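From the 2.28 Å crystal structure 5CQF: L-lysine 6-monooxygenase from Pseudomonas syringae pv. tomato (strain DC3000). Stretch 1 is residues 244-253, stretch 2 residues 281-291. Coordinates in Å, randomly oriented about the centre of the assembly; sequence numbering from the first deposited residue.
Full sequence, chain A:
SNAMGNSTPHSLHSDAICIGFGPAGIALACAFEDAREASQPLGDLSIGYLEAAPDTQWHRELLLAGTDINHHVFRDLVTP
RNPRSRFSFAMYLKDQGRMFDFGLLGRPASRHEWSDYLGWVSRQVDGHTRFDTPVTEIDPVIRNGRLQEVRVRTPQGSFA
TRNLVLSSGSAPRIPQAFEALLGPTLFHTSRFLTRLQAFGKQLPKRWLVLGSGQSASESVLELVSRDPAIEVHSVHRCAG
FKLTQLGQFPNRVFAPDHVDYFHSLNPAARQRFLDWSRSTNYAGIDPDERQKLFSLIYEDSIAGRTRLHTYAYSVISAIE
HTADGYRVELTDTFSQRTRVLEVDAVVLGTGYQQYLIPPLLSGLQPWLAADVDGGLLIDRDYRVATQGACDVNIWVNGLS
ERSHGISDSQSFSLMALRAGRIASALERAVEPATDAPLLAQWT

Stretch 1 244-253: TQLGQFPNRV
Stretch 2, residues 281-291: NYAGIDPDERQ

A short parallel β-bridge, flanked by a tyrosine whose ring lies along it, joins these two stretches and illustrates how a few backbone bonds can set the register for a side-chain cluster. Gln245 pairs with Gly284 (CA–CA 4.4 Å) and Leu246 with Ile285 (CA–CA 5.3 Å), all four extended, with phi from -69° to -129° and psi from 116° to 151°. Ile285 anchors the ladder as parallel strands require, reaching both neighbours of Leu246: its N donates to Gln245 O (2.9 Å), and its O accepts from Gly247 N (2.9 Å, nearly linear). A weak bond runs from Gln245 N to Ala283 O (3.4 Å).

Gly247, at phi/psi 91/139, adopts angles that call for glycine. Gly284 lies so close that an ideal CB would fall 2.0 Å from Gly247 O; instead Gly284 CA approaches Gly247 O at 3.4 Å.

Tyr282 (chi1 t, chi2 -69°) donates from OH to Gly247 O (2.6 Å). Gln245 CB (chi1 m) sits 3.7 Å from the Tyr282 ring centroid, over one face, while Phe249 (chi1 t) directs an edge at the opposite face, the Phe249 and Tyr282 ring centroids 5.8 Å apart and the planes at 89°. Leu246 and Ile285, both mt, point to the sheet face opposite Gln245; Leu246 CD2 meets Pro287 CB at 3.9 Å. There the helix begins, capped by Asp286 (chi1 t), whose OD1 accepts from Asp288 N (2.9 Å).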

# COMPACT_ATOMS: atom_id res chain seq x y z
N THR A 244 10.40 12.63 12.02
CA THR A 244 9.30 13.58 11.78
C THR A 244 7.93 12.90 11.73
O THR A 244 7.80 11.70 11.48
CB THR A 244 9.41 14.37 10.45
OG1 THR A 244 9.16 13.49 9.33
CG2 THR A 244 10.77 15.12 10.35
N GLN A 245 6.89 13.71 11.95
CA GLN A 245 5.55 13.22 11.83
C GLN A 245 5.28 12.93 10.35
O GLN A 245 5.79 13.61 9.46
CB GLN A 245 4.54 14.18 12.48
CG GLN A 245 4.61 14.21 14.04
CD GLN A 245 3.67 13.23 14.82
OE1 GLN A 245 3.84 13.05 16.04
NE2 GLN A 245 2.68 12.65 14.16
N LEU A 246 4.53 11.87 10.09
CA LEU A 246 4.10 11.53 8.75
C LEU A 246 2.79 12.26 8.44
O LEU A 246 1.76 12.03 9.07
CB LEU A 246 3.96 10.01 8.59
CG LEU A 246 5.30 9.26 8.77
CD1 LEU A 246 5.07 7.80 9.12
CD2 LEU A 246 6.19 9.36 7.53
N GLY A 247 2.86 13.16 7.46
CA GLY A 247 1.74 14.00 7.05
C GLY A 247 1.74 15.31 7.81
O GLY A 247 2.03 15.32 8.99
N GLN A 248 1.44 16.41 7.12
CA GLN A 248 1.31 17.71 7.77
C GLN A 248 -0.00 17.70 8.52
O GLN A 248 -0.88 16.89 8.23
CB GLN A 248 1.44 18.87 6.77
CG GLN A 248 2.82 18.86 6.10
CD GLN A 248 3.08 19.93 5.06
OE1 GLN A 248 2.18 20.58 4.59
NE2 GLN A 248 4.32 20.10 4.68
N PHE A 249 -0.13 18.60 9.47
CA PHE A 249 -1.21 18.57 10.47
C PHE A 249 -2.59 18.50 9.83
O PHE A 249 -3.37 17.64 10.19
CB PHE A 249 -1.09 19.79 11.39
CG PHE A 249 -2.03 19.78 12.56
CD1 PHE A 249 -1.67 19.17 13.76
CD2 PHE A 249 -3.26 20.45 12.50
CE1 PHE A 249 -2.51 19.20 14.86
CE2 PHE A 249 -4.11 20.47 13.61
CZ PHE A 249 -3.73 19.84 14.78
N PRO A 250 -2.88 19.36 8.86
CA PRO A 250 -4.22 19.36 8.27
C PRO A 250 -4.61 18.06 7.53
O PRO A 250 -5.80 17.83 7.27
CB PRO A 250 -4.18 20.53 7.28
CG PRO A 250 -2.99 21.34 7.66
CD PRO A 250 -1.99 20.36 8.23
N ASN A 251 -3.62 17.22 7.23
CA ASN A 251 -3.87 15.90 6.65
C ASN A 251 -3.98 14.77 7.67
O ASN A 251 -4.30 13.65 7.31
CB ASN A 251 -2.82 15.61 5.59
CG ASN A 251 -2.89 16.61 4.45
OD1 ASN A 251 -3.97 17.07 4.09
ND2 ASN A 251 -1.74 16.97 3.89
N ARG A 252 -3.75 15.07 8.93
CA ARG A 252 -3.89 14.09 10.00
C ARG A 252 -5.18 14.26 10.77
O ARG A 252 -5.72 13.28 11.25
CB ARG A 252 -2.72 14.19 10.98
CG ARG A 252 -1.40 13.78 10.37
CD ARG A 252 -1.34 12.26 10.12
NE ARG A 252 -1.32 11.52 11.39
CZ ARG A 252 -0.26 11.38 12.18
NH1 ARG A 252 0.91 11.88 11.83
NH2 ARG A 252 -0.36 10.71 13.32
N VAL A 253 -5.64 15.49 10.92
CA VAL A 253 -6.86 15.79 11.65
C VAL A 253 -7.65 16.89 10.98
O VAL A 253 -7.09 17.61 10.17
CB VAL A 253 -6.57 16.25 13.10
CG1 VAL A 253 -6.06 15.08 13.92
CG2 VAL A 253 -5.59 17.40 13.13
N ASN A 281 6.23 19.93 19.13
CA ASN A 281 7.12 20.03 17.97
C ASN A 281 6.56 19.37 16.68
O ASN A 281 7.34 18.95 15.82
CB ASN A 281 8.50 19.41 18.36
CG ASN A 281 9.70 20.28 17.99
OD1 ASN A 281 10.44 20.73 18.87
ND2 ASN A 281 9.90 20.50 16.69
N TYR A 282 5.23 19.30 16.53
CA TYR A 282 4.61 18.70 15.32
C TYR A 282 5.06 19.43 14.05
O TYR A 282 4.62 20.56 13.79
CB TYR A 282 3.05 18.68 15.32
CG TYR A 282 2.50 17.71 14.26
CD1 TYR A 282 2.61 17.99 12.88
CD2 TYR A 282 1.91 16.49 14.63
CE1 TYR A 282 2.14 17.09 11.92
CE2 TYR A 282 1.45 15.59 13.67
CZ TYR A 282 1.56 15.89 12.32
OH TYR A 282 1.10 14.99 11.38
N ALA A 283 5.91 18.76 13.27
CA ALA A 283 6.27 19.21 11.93
C ALA A 283 6.29 17.97 11.03
O ALA A 283 7.04 17.02 11.29
CB ALA A 283 7.63 19.91 11.94
N GLY A 284 5.48 17.97 9.99
CA GLY A 284 5.15 16.74 9.29
C GLY A 284 5.56 16.77 7.84
O GLY A 284 5.60 17.81 7.23
N ILE A 285 5.87 15.60 7.31
CA ILE A 285 6.32 15.46 5.94
C ILE A 285 5.48 14.40 5.25
O ILE A 285 5.22 13.34 5.83
CB ILE A 285 7.80 15.06 5.93
CG1 ILE A 285 8.65 16.19 6.54
CG2 ILE A 285 8.28 14.77 4.51
CD1 ILE A 285 10.11 15.80 6.70
N ASP A 286 5.01 14.71 4.03
CA ASP A 286 4.30 13.74 3.17
C ASP A 286 5.05 12.42 3.26
O ASP A 286 6.24 12.42 2.96
CB ASP A 286 4.32 14.27 1.72
CG ASP A 286 3.62 13.34 0.72
OD1 ASP A 286 3.31 12.18 1.05
OD2 ASP A 286 3.39 13.81 -0.44
N PRO A 287 4.38 11.32 3.69
CA PRO A 287 5.07 10.02 3.79
C PRO A 287 5.68 9.56 2.47
O PRO A 287 6.68 8.90 2.50
CB PRO A 287 3.98 9.04 4.28
CG PRO A 287 2.68 9.77 4.19
CD PRO A 287 2.99 11.24 4.19
N ASP A 288 5.13 9.93 1.32
CA ASP A 288 5.78 9.57 0.03
C ASP A 288 7.05 10.36 -0.23
O ASP A 288 7.95 9.86 -0.89
CB ASP A 288 4.84 9.72 -1.18
CG ASP A 288 3.59 8.88 -1.04
OD1 ASP A 288 3.60 7.87 -0.30
OD2 ASP A 288 2.57 9.25 -1.68
N GLU A 289 7.13 11.58 0.30
CA GLU A 289 8.37 12.36 0.19
C GLU A 289 9.50 11.74 1.03
O GLU A 289 10.61 11.57 0.54
CB GLU A 289 8.14 13.81 0.59
CG GLU A 289 7.34 14.62 -0.43
CD GLU A 289 8.05 14.78 -1.77
OE1 GLU A 289 9.29 15.07 -1.81
OE2 GLU A 289 7.35 14.63 -2.80
N ARG A 290 9.19 11.39 2.27
CA ARG A 290 10.14 10.66 3.12
C ARG A 290 10.60 9.40 2.43
O ARG A 290 11.78 9.09 2.41
CB ARG A 290 9.50 10.27 4.46
CG ARG A 290 9.58 11.32 5.55
CD ARG A 290 11.02 11.73 5.89
NE ARG A 290 11.90 10.61 6.29
CZ ARG A 290 13.06 10.25 5.70
NH1 ARG A 290 13.53 10.90 4.63
NH2 ARG A 290 13.75 9.23 6.20
N GLN A 291 9.65 8.66 1.89
CA GLN A 291 9.95 7.42 1.20
C GLN A 291 10.86 7.67 0.01
O GLN A 291 11.80 6.92 -0.21
CB GLN A 291 8.65 6.70 0.80
CG GLN A 291 8.77 5.51 -0.15
CD GLN A 291 9.67 4.39 0.36
OE1 GLN A 291 9.88 4.25 1.57
NE2 GLN A 291 10.23 3.60 -0.58
O HOH W 1 6.62 20.39 6.98